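PDB 7A1I: BILBO1_N domain-containing protein, which is BILBO2, which binds FPC4 through the N-terminal ubiquitin-like domain present here and probably serves in the trypanosome flagellar pocket collar. Local coordinates for residues P30-L35 with L74-L80; S39-N44 with A55-N59; V10-C14 with F43-F47. Residue numbers count along the deposited sequence, not the author numbering.

Beta-grasp domains illustrate how one helix can organise a small sheet, and here helix 32-50 supplies a segment to every contact. From the N terminus, strand 6-14 comes first; interaction 3 closes its loop when the chain, having formed strand 17-25, returns as residues 43-47. Interaction 1 opens at the start of the helix, at 30-35, and closes at 74-80, beyond strand 70-73, so it crosses interaction 3. Nested within it, interaction 2 folds the loop 55-59 back onto residues 39-44. Interactions 2 and 3 share Phe43 and Asn44 and lie about 6 Å apart, centre to centre, whereas interaction 1 sits at the other end of the helix, joined to interaction 3 by Leu35 touching Val10.

Interaction 1: P30-L35 with L74-L80; sequences PSVSRL and LERTTQL
The first turn of helix 32-50 is met by two hydroxyls, one from its own N-cap and one from a neighbouring loop. Pro30 and Ser31 are extended, Ser31 being the N-cap. With chi1 in p, Ser31 OG accepts a weak capping bond from Arg34 N (3.3 Å). Facing this turn, 74-80 runs as a loop into a 3-10 turn at 77-79, the CA atoms of Ser31 and Thr77 being 5.1 Å apart. Thr77, chi1 m, turns OG1 to accept from Val32 N (3.2 Å) and brings CG2 to 3.3 Å from Pro30 O. Val32, chi1 t, spreads its methyls: CG1 meets Leu74 CG (3.9 Å), and CG2 reaches Leu80 CD1 (3.8 Å). Leu80 (m, t) also places CD1 3.7 Å from Leu35 CD2; Leu35 and Leu74 are both t, p. Gln79 (m, t) turns back on its own loop, OE1 accepting from Glu75 N (2.8 Å) and Arg76 N (3.0 Å). Leu35, Leu74 and Leu80 all rest on Val86, so helix start and loop share one patch of this ubiquitin-like beta-grasp sheet. One hydrogen bond is the only directional link between the segments; the rest is mostly aliphatic contact, dependent on shape rather than polar pairing.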
loop_
_atom_site.group_PDB
_atom_site.type_symbol
_atom_site.label_atom_id
_atom_site.label_comp_id
_atom_site.label_asym_id
_atom_site.label_seq_id
_atom_site.Cartn_x
_atom_site.Cartn_y
_atom_site.Cartn_z
ATOM N N PRO A 30 0.585 10.343 -8.983
ATOM C CA PRO A 30 1.928 9.959 -8.554
ATOM C C PRO A 30 2.604 9.064 -9.582
ATOM O O PRO A 30 1.966 8.438 -10.431
ATOM C CB PRO A 30 1.672 9.194 -7.248
ATOM C CG PRO A 30 0.329 8.582 -7.454
ATOM C CD PRO A 30 -0.440 9.436 -8.441
ATOM N N SER A 31 3.918 9.003 -9.467
ATOM C CA SER A 31 4.706 7.990 -10.143
ATOM C C SER A 31 4.898 6.850 -9.157
ATOM O O SER A 31 4.731 7.011 -7.938
ATOM C CB SER A 31 6.060 8.541 -10.596
ATOM O OG SER A 31 6.913 8.662 -9.460
ATOM N N VAL A 32 5.193 5.666 -9.688
ATOM C CA VAL A 32 5.271 4.514 -8.801
ATOM C C VAL A 32 6.350 4.723 -7.750
ATOM O O VAL A 32 6.137 4.463 -6.557
ATOM C CB VAL A 32 5.518 3.226 -9.599
ATOM C CG1 VAL A 32 5.651 2.077 -8.628
ATOM C CG2 VAL A 32 4.381 2.980 -10.579
ATOM N N SER A 33 7.516 5.219 -8.160
ATOM C CA SER A 33 8.603 5.361 -7.199
ATOM C C SER A 33 8.244 6.347 -6.092
ATOM O O SER A 33 8.549 6.107 -4.914
ATOM C CB SER A 33 9.877 5.790 -7.902
ATOM O OG SER A 33 9.775 7.147 -8.278
ATOM N N ARG A 34 7.573 7.446 -6.451
ATOM C CA ARG A 34 7.123 8.402 -5.444
ATOM C C ARG A 34 6.122 7.770 -4.488
ATOM O O ARG A 34 6.204 7.965 -3.269
ATOM C CB ARG A 34 6.498 9.619 -6.124
ATOM C CG ARG A 34 6.347 10.818 -5.186
ATOM C CD ARG A 34 7.695 11.494 -4.931
ATOM N NE ARG A 34 8.228 12.098 -6.151
ATOM C CZ ARG A 34 9.449 12.612 -6.269
ATOM N NH1 ARG A 34 10.283 12.597 -5.237
ATOM N NH2 ARG A 34 9.839 13.132 -7.427
ATOM N N LEU A 35 5.148 7.039 -5.029
ATOM C CA LEU A 35 4.171 6.349 -4.196
ATOM C C LEU A 35 4.845 5.370 -3.239
ATOM O O LEU A 35 4.434 5.233 -2.071
ATOM C CB LEU A 35 3.163 5.629 -5.093
ATOM C CG LEU A 35 2.183 4.740 -4.329
ATOM C CD1 LEU A 35 1.194 5.611 -3.534
ATOM C CD2 LEU A 35 1.471 3.850 -5.321
ATOM N N LEU A 74 3.154 -4.330 -9.953
ATOM C CA LEU A 74 3.161 -2.869 -10.096
ATOM C C LEU A 74 4.526 -2.435 -10.620
ATOM O O LEU A 74 5.517 -2.460 -9.880
ATOM C CB LEU A 74 2.843 -2.178 -8.767
ATOM C CG LEU A 74 2.796 -0.640 -8.850
ATOM C CD1 LEU A 74 1.821 -0.152 -9.926
ATOM C CD2 LEU A 74 2.453 -0.024 -7.489
ATOM N N GLU A 75 4.572 -2.031 -11.892
ATOM C CA GLU A 75 5.823 -1.719 -12.576
ATOM C C GLU A 75 5.797 -0.363 -13.280
ATOM O O GLU A 75 6.848 0.262 -13.449
ATOM C CB GLU A 75 6.150 -2.813 -13.602
ATOM C CG GLU A 75 6.458 -4.193 -13.013
ATOM C CD GLU A 75 6.892 -5.199 -14.076
ATOM O OE1 GLU A 75 6.015 -5.862 -14.672
ATOM O OE2 GLU A 75 8.111 -5.316 -14.329
ATOM N N ARG A 76 4.630 0.084 -13.739
ATOM C CA ARG A 76 4.522 1.295 -14.535
ATOM C C ARG A 76 3.514 2.260 -13.924
ATOM O O ARG A 76 2.495 1.856 -13.356
ATOM C CB ARG A 76 4.108 1.003 -16.004
ATOM C CG ARG A 76 5.077 0.143 -16.796
ATOM C CD ARG A 76 6.519 0.620 -16.663
ATOM N NE ARG A 76 6.731 1.991 -17.129
ATOM C CZ ARG A 76 7.079 2.322 -18.370
ATOM N NH1 ARG A 76 7.237 1.391 -19.308
ATOM N NH2 ARG A 76 7.253 3.601 -18.682
ATOM N N THR A 77 3.809 3.553 -14.083
ATOM C CA THR A 77 2.951 4.598 -13.534
ATOM C C THR A 77 1.566 4.584 -14.177
ATOM O O THR A 77 0.582 4.966 -13.529
ATOM C CB THR A 77 3.654 5.957 -13.697
ATOM O OG1 THR A 77 4.791 5.990 -12.821
ATOM C CG2 THR A 77 2.733 7.114 -13.336
ATOM N N THR A 78 1.457 4.133 -15.440
ATOM C CA THR A 78 0.147 4.042 -16.079
ATOM C C THR A 78 -0.789 3.076 -15.365
ATOM O O THR A 78 -2.002 3.128 -15.592
ATOM C CB THR A 78 0.272 3.607 -17.554
ATOM O OG1 THR A 78 1.087 2.431 -17.644
ATOM C CG2 THR A 78 0.878 4.712 -18.398
ATOM N N GLN A 79 -0.274 2.230 -14.477
ATOM C CA GLN A 79 -1.140 1.356 -13.697
ATOM C C GLN A 79 -1.819 2.076 -12.537
ATOM O O GLN A 79 -2.717 1.498 -11.907
ATOM C CB GLN A 79 -0.338 0.172 -13.156
ATOM C CG GLN A 79 0.129 -0.821 -14.207
ATOM C CD GLN A 79 1.027 -1.875 -13.589
ATOM O OE1 GLN A 79 2.233 -1.652 -13.407
ATOM N NE2 GLN A 79 0.439 -3.028 -13.231
ATOM N N LEU A 80 -1.399 3.296 -12.208
ATOM C CA LEU A 80 -1.935 3.986 -11.037
ATOM C C LEU A 80 -3.100 4.858 -11.485
ATOM O O LEU A 80 -2.950 6.050 -11.768
ATOM C CB LEU A 80 -0.843 4.780 -10.333
ATOM C CG LEU A 80 0.193 3.831 -9.716
ATOM C CD1 LEU A 80 1.292 4.578 -8.960
ATOM C CD2 LEU A 80 -0.488 2.802 -8.804
#

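Interaction 2: S39-N44 with A55-N59; sequences STTAFN and AFAVN
A single side-chain amide can tether an irregular loop to a helix, and Asn44 does so here. Residues 39-44 are regular helix; 55-58 is extended without forming a strand, and Asn59 breaks from it (phi/psi -114/-5), with CA-CA approaches of 5.2 Å for Asn44 and Phe56 and 6.2 Å for Thr40 and Ala57. The loop arrives at Ala55, whose CA lies 3.5 Å from Asn44 OD1. At Phe56 the backbone is held by both ends of that amide: Phe56 N donates to Asn44 OD1 (2.8 Å), and Asn44 ND2 donates to Phe56 O (3.0 Å) while also reaching Thr40 O (2.9 Å). Asn44 adopts chi1 near -90° to do this. Phe56, chi1 t, swings its ring under the helix, where Phe43 CB stands over one face, 3.6 Å from the Phe56 ring centroid, a CH-pi contact; the Phe43 and Phe56 rings meet obliquely, centroids 5.0 Å apart and planes at 48°. Ala57 points away. Val58 turns back, its CG2 4.1 Å from Thr40 OG1, and a water accepts from Val58 N (3.0 Å) and donates to Thr40 OG1 (2.7 Å), which is also bonded to Leu36 O. Asn59 then pairs by its backbone with Phe89, leading into strand 60-65. This is the helix-to-strand connection of a ubiquitin-like beta-grasp fold, its loop bound alongside the helix and its aromatic residue added to the core.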
loop_
_atom_site.group_PDB
_atom_site.type_symbol
_atom_site.label_atom_id
_atom_site.label_comp_id
_atom_site.label_asym_id
_atom_site.label_seq_id
_atom_site.Cartn_x
_atom_site.Cartn_y
_atom_site.Cartn_z
ATOM N N SER A 39 4.833 5.671 0.806
ATOM C CA SER A 39 4.344 4.520 1.545
ATOM C C SER A 39 5.367 4.029 2.557
ATOM O O SER A 39 5.009 3.641 3.673
ATOM C CB SER A 39 4.000 3.385 0.566
ATOM O OG SER A 39 2.939 3.755 -0.296
ATOM N N THR A 40 6.641 3.998 2.171
ATOM C CA THR A 40 7.675 3.531 3.082
ATOM C C THR A 40 7.807 4.463 4.282
ATOM O O THR A 40 7.880 4.003 5.436
ATOM C CB THR A 40 8.990 3.386 2.327
ATOM O OG1 THR A 40 8.869 2.302 1.389
ATOM C CG2 THR A 40 10.156 3.144 3.289
ATOM N N THR A 41 7.791 5.777 4.036
ATOM C CA THR A 41 7.826 6.732 5.148
ATOM C C THR A 41 6.619 6.550 6.068
ATOM O O THR A 41 6.761 6.503 7.303
ATOM C CB THR A 41 7.859 8.166 4.624
ATOM O OG1 THR A 41 9.017 8.347 3.805
ATOM C CG2 THR A 41 7.935 9.153 5.795
ATOM N N ALA A 42 5.421 6.446 5.472
ATOM C CA ALA A 42 4.182 6.382 6.241
ATOM C C ALA A 42 4.104 5.114 7.072
ATOM O O ALA A 42 3.681 5.157 8.231
ATOM C CB ALA A 42 2.971 6.476 5.314
ATOM N N PHE A 43 4.495 3.976 6.508
ATOM C CA PHE A 43 4.388 2.737 7.264
ATOM C C PHE A 43 5.504 2.597 8.286
ATOM O O PHE A 43 5.289 1.987 9.341
ATOM C CB PHE A 43 4.373 1.528 6.331
ATOM C CG PHE A 43 3.058 1.318 5.648
ATOM C CD1 PHE A 43 2.999 1.193 4.263
ATOM C CD2 PHE A 43 1.886 1.256 6.381
ATOM C CE1 PHE A 43 1.785 1.008 3.625
ATOM C CE2 PHE A 43 0.670 1.065 5.753
ATOM C CZ PHE A 43 0.617 0.946 4.368
ATOM N N ASN A 44 6.685 3.164 8.037
ATOM C CA ASN A 44 7.663 3.191 9.114
ATOM C C ASN A 44 7.152 4.014 10.295
ATOM O O ASN A 44 7.292 3.600 11.451
ATOM C CB ASN A 44 8.995 3.722 8.603
ATOM C CG ASN A 44 9.888 2.625 8.076
ATOM O OD1 ASN A 44 10.412 1.829 8.845
ATOM N ND2 ASN A 44 10.077 2.581 6.747
ATOM N N ALA A 55 12.063 -2.146 11.011
ATOM C CA ALA A 55 11.780 -1.196 9.947
ATOM C C ALA A 55 10.824 -1.795 8.919
ATOM O O ALA A 55 10.756 -3.013 8.739
ATOM C CB ALA A 55 13.076 -0.769 9.258
ATOM N N PHE A 56 10.039 -0.925 8.283
ATOM C CA PHE A 56 9.221 -1.323 7.149
ATOM C C PHE A 56 9.995 -1.141 5.847
ATOM O O PHE A 56 10.638 -0.109 5.634
ATOM C CB PHE A 56 7.921 -0.512 7.098
ATOM C CG PHE A 56 7.117 -0.773 5.863
ATOM C CD1 PHE A 56 6.190 -1.815 5.825
ATOM C CD2 PHE A 56 7.298 0.012 4.723
ATOM C CE1 PHE A 56 5.466 -2.070 4.672
ATOM C CE2 PHE A 56 6.580 -0.231 3.581
ATOM C CZ PHE A 56 5.657 -1.277 3.549
ATOM N N ALA A 57 9.901 -2.127 4.956
ATOM C CA ALA A 57 10.451 -1.965 3.613
ATOM C C ALA A 57 9.640 -2.787 2.619
ATOM O O ALA A 57 9.032 -3.804 2.971
ATOM C CB ALA A 57 11.925 -2.374 3.544
ATOM N N VAL A 58 9.642 -2.341 1.365
ATOM C CA VAL A 58 8.952 -3.035 0.281
ATOM C C VAL A 58 9.951 -3.890 -0.480
ATOM O O VAL A 58 11.005 -3.391 -0.907
ATOM C CB VAL A 58 8.263 -2.037 -0.666
ATOM C CG1 VAL A 58 7.604 -2.770 -1.838
ATOM C CG2 VAL A 58 7.239 -1.226 0.089
ATOM N N ASN A 59 9.638 -5.182 -0.660
ATOM C CA ASN A 59 10.418 -5.968 -1.609
ATOM C C ASN A 59 9.612 -6.432 -2.823
ATOM O O ASN A 59 10.211 -6.961 -3.769
ATOM C CB ASN A 59 11.137 -7.154 -0.917
ATOM C CG ASN A 59 10.207 -8.259 -0.454
ATOM O OD1 ASN A 59 9.019 -8.053 -0.235
ATOM N ND2 ASN A 59 10.775 -9.447 -0.267
HETATM O O HOH W 1 10.795 0.416 0.881
#

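Interaction 3: V10-C14 with F43-F47; sequences VATDC and FNNYF
Unusually, one cysteine here serves two aromatic rings. Cys14, chi1 t, carries SG to 3.6 Å from Phe47 CE1 and 4.0 Å from Tyr46 CE1; the sulfur lies at the edge of the Tyr46 ring, 5.3 Å from that ring's centroid, and obliquely to Phe47, with SG 4.5 Å from the Phe47 ring centroid. Both are sulfur-aromatic contacts. The chi1 rotamers are t for Tyr46 and m for Phe47. Residues 10-14 are strand and 43-47 helix, their axes 10.8 Å apart at closest approach, with a signed crossing angle of -28°. Nearest CA pairs are Thr12 with Phe43 (8.5 Å) and Cys14 with Phe47 (7.8 Å). A helix packed on one face of a mixed sheet, here against the inner strand 6-14, is the core of the ubiquitin-like beta-grasp fold: alternate residues Val10, Thr12 and Cys14 point to the helix, while Ala11 and Asp13 point away, and Asp13 forms a salt bridge with Lys18. Phe43, chi1 m, has more area covered than any other residue of the contact and meets the Val10-Thr12 end. Thr12 CG2 lies over its face, 3.5 Å from the Phe43 ring centroid and 6° off the normal, a well-centred CH-pi contact; Thr12 OG1 is bonded to Leu88 O. Val10 O approaches the ring edge, 3.6 Å from Phe43 CZ, and Val10 CG1 packs against Phe43 CE1 at 3.9 Å. No hydrogen bond joins 10-14 to 43-47. At the Asp13 peptide, O sits near the plane of the Phe47 ring, 4.0 Å from Phe47 CZ, and accepts from Gln90 NE2.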
loop_
_atom_site.group_PDB
_atom_site.type_symbol
_atom_site.label_atom_id
_atom_site.label_comp_id
_atom_site.label_asym_id
_atom_site.label_seq_id
_atom_site.Cartn_x
_atom_site.Cartn_y
_atom_site.Cartn_z
ATOM N N VAL A 10 -2.961 2.174 -0.362
ATOM C CA VAL A 10 -1.781 1.329 -0.245
ATOM C C VAL A 10 -1.928 0.528 1.036
ATOM O O VAL A 10 -2.144 1.113 2.105
ATOM C CB VAL A 10 -0.490 2.147 -0.207
ATOM C CG1 VAL A 10 0.705 1.223 -0.158
ATOM C CG2 VAL A 10 -0.420 3.067 -1.462
ATOM N N ALA A 11 -1.871 -0.801 0.933
ATOM C CA ALA A 11 -2.060 -1.639 2.123
ATOM C C ALA A 11 -0.845 -2.541 2.295
ATOM O O ALA A 11 -0.036 -2.706 1.372
ATOM C CB ALA A 11 -3.351 -2.469 2.039
ATOM N N THR A 12 -0.680 -3.045 3.517
ATOM C CA THR A 12 0.428 -3.943 3.847
ATOM C C THR A 12 0.079 -4.681 5.138
ATOM O O THR A 12 -0.899 -4.359 5.808
ATOM C CB THR A 12 1.763 -3.179 3.970
ATOM O OG1 THR A 12 2.881 -4.087 3.894
ATOM C CG2 THR A 12 1.841 -2.358 5.248
ATOM N N ASP A 13 0.904 -5.666 5.483
ATOM C CA ASP A 13 0.690 -6.484 6.671
ATOM C C ASP A 13 1.419 -5.908 7.880
ATOM O O ASP A 13 2.592 -5.544 7.802
ATOM C CB ASP A 13 1.166 -7.914 6.406
ATOM C CG ASP A 13 0.866 -8.863 7.557
ATOM O OD1 ASP A 13 -0.191 -9.531 7.516
ATOM O OD2 ASP A 13 1.699 -8.962 8.490
ATOM N N CYS A 14 0.729 -5.851 9.013
ATOM C CA CYS A 14 1.307 -5.398 10.275
ATOM C C CYS A 14 0.924 -6.426 11.337
ATOM O O CYS A 14 -0.223 -6.462 11.807
ATOM C CB CYS A 14 0.835 -3.996 10.633
ATOM S SG CYS A 14 1.627 -3.340 12.116
ATOM N N PHE A 43 4.495 3.976 6.508
ATOM C CA PHE A 43 4.388 2.737 7.264
ATOM C C PHE A 43 5.504 2.597 8.286
ATOM O O PHE A 43 5.289 1.987 9.341
ATOM C CB PHE A 43 4.373 1.528 6.331
ATOM C CG PHE A 43 3.058 1.318 5.648
ATOM C CD1 PHE A 43 2.999 1.193 4.263
ATOM C CD2 PHE A 43 1.886 1.256 6.381
ATOM C CE1 PHE A 43 1.785 1.008 3.625
ATOM C CE2 PHE A 43 0.670 1.065 5.753
ATOM C CZ PHE A 43 0.617 0.946 4.368
ATOM N N ASN A 44 6.685 3.164 8.037
ATOM C CA ASN A 44 7.663 3.191 9.114
ATOM C C ASN A 44 7.152 4.014 10.295
ATOM O O ASN A 44 7.292 3.600 11.451
ATOM C CB ASN A 44 8.995 3.722 8.603
ATOM C CG ASN A 44 9.888 2.625 8.076
ATOM O OD1 ASN A 44 10.412 1.829 8.845
ATOM N ND2 ASN A 44 10.077 2.581 6.747
ATOM N N ASN A 45 6.522 5.164 10.028
ATOM C CA ASN A 45 5.944 5.932 11.134
ATOM C C ASN A 45 4.785 5.187 11.788
ATOM O O ASN A 45 4.589 5.270 13.010
ATOM C CB ASN A 45 5.479 7.302 10.649
ATOM C CG ASN A 45 6.624 8.285 10.511
ATOM O OD1 ASN A 45 7.623 8.185 11.221
ATOM N ND2 ASN A 45 6.492 9.228 9.582
ATOM N N TYR A 46 3.992 4.467 10.997
ATOM C CA TYR A 46 2.914 3.676 11.581
ATOM C C TYR A 46 3.464 2.600 12.515
ATOM O O TYR A 46 3.059 2.515 13.683
ATOM C CB TYR A 46 2.061 3.062 10.469
ATOM C CG TYR A 46 0.866 2.296 10.995
ATOM C CD1 TYR A 46 0.902 0.903 11.115
ATOM C CD2 TYR A 46 -0.289 2.955 11.380
ATOM C CE1 TYR A 46 -0.197 0.199 11.623
ATOM C CE2 TYR A 46 -1.388 2.256 11.878
ATOM C CZ TYR A 46 -1.335 0.877 11.977
ATOM O OH TYR A 46 -2.424 0.190 12.468
ATOM N N PHE A 47 4.451 1.832 12.045
ATOM C CA PHE A 47 5.113 0.836 12.888
ATOM C C PHE A 47 5.635 1.459 14.175
ATOM O O PHE A 47 5.501 0.862 15.253
ATOM C CB PHE A 47 6.280 0.168 12.146
ATOM C CG PHE A 47 5.881 -0.957 11.217
ATOM C CD1 PHE A 47 4.578 -1.092 10.764
ATOM C CD2 PHE A 47 6.831 -1.904 10.821
ATOM C CE1 PHE A 47 4.225 -2.143 9.907
ATOM C CE2 PHE A 47 6.494 -2.950 9.960
ATOM C CZ PHE A 47 5.190 -3.071 9.500
#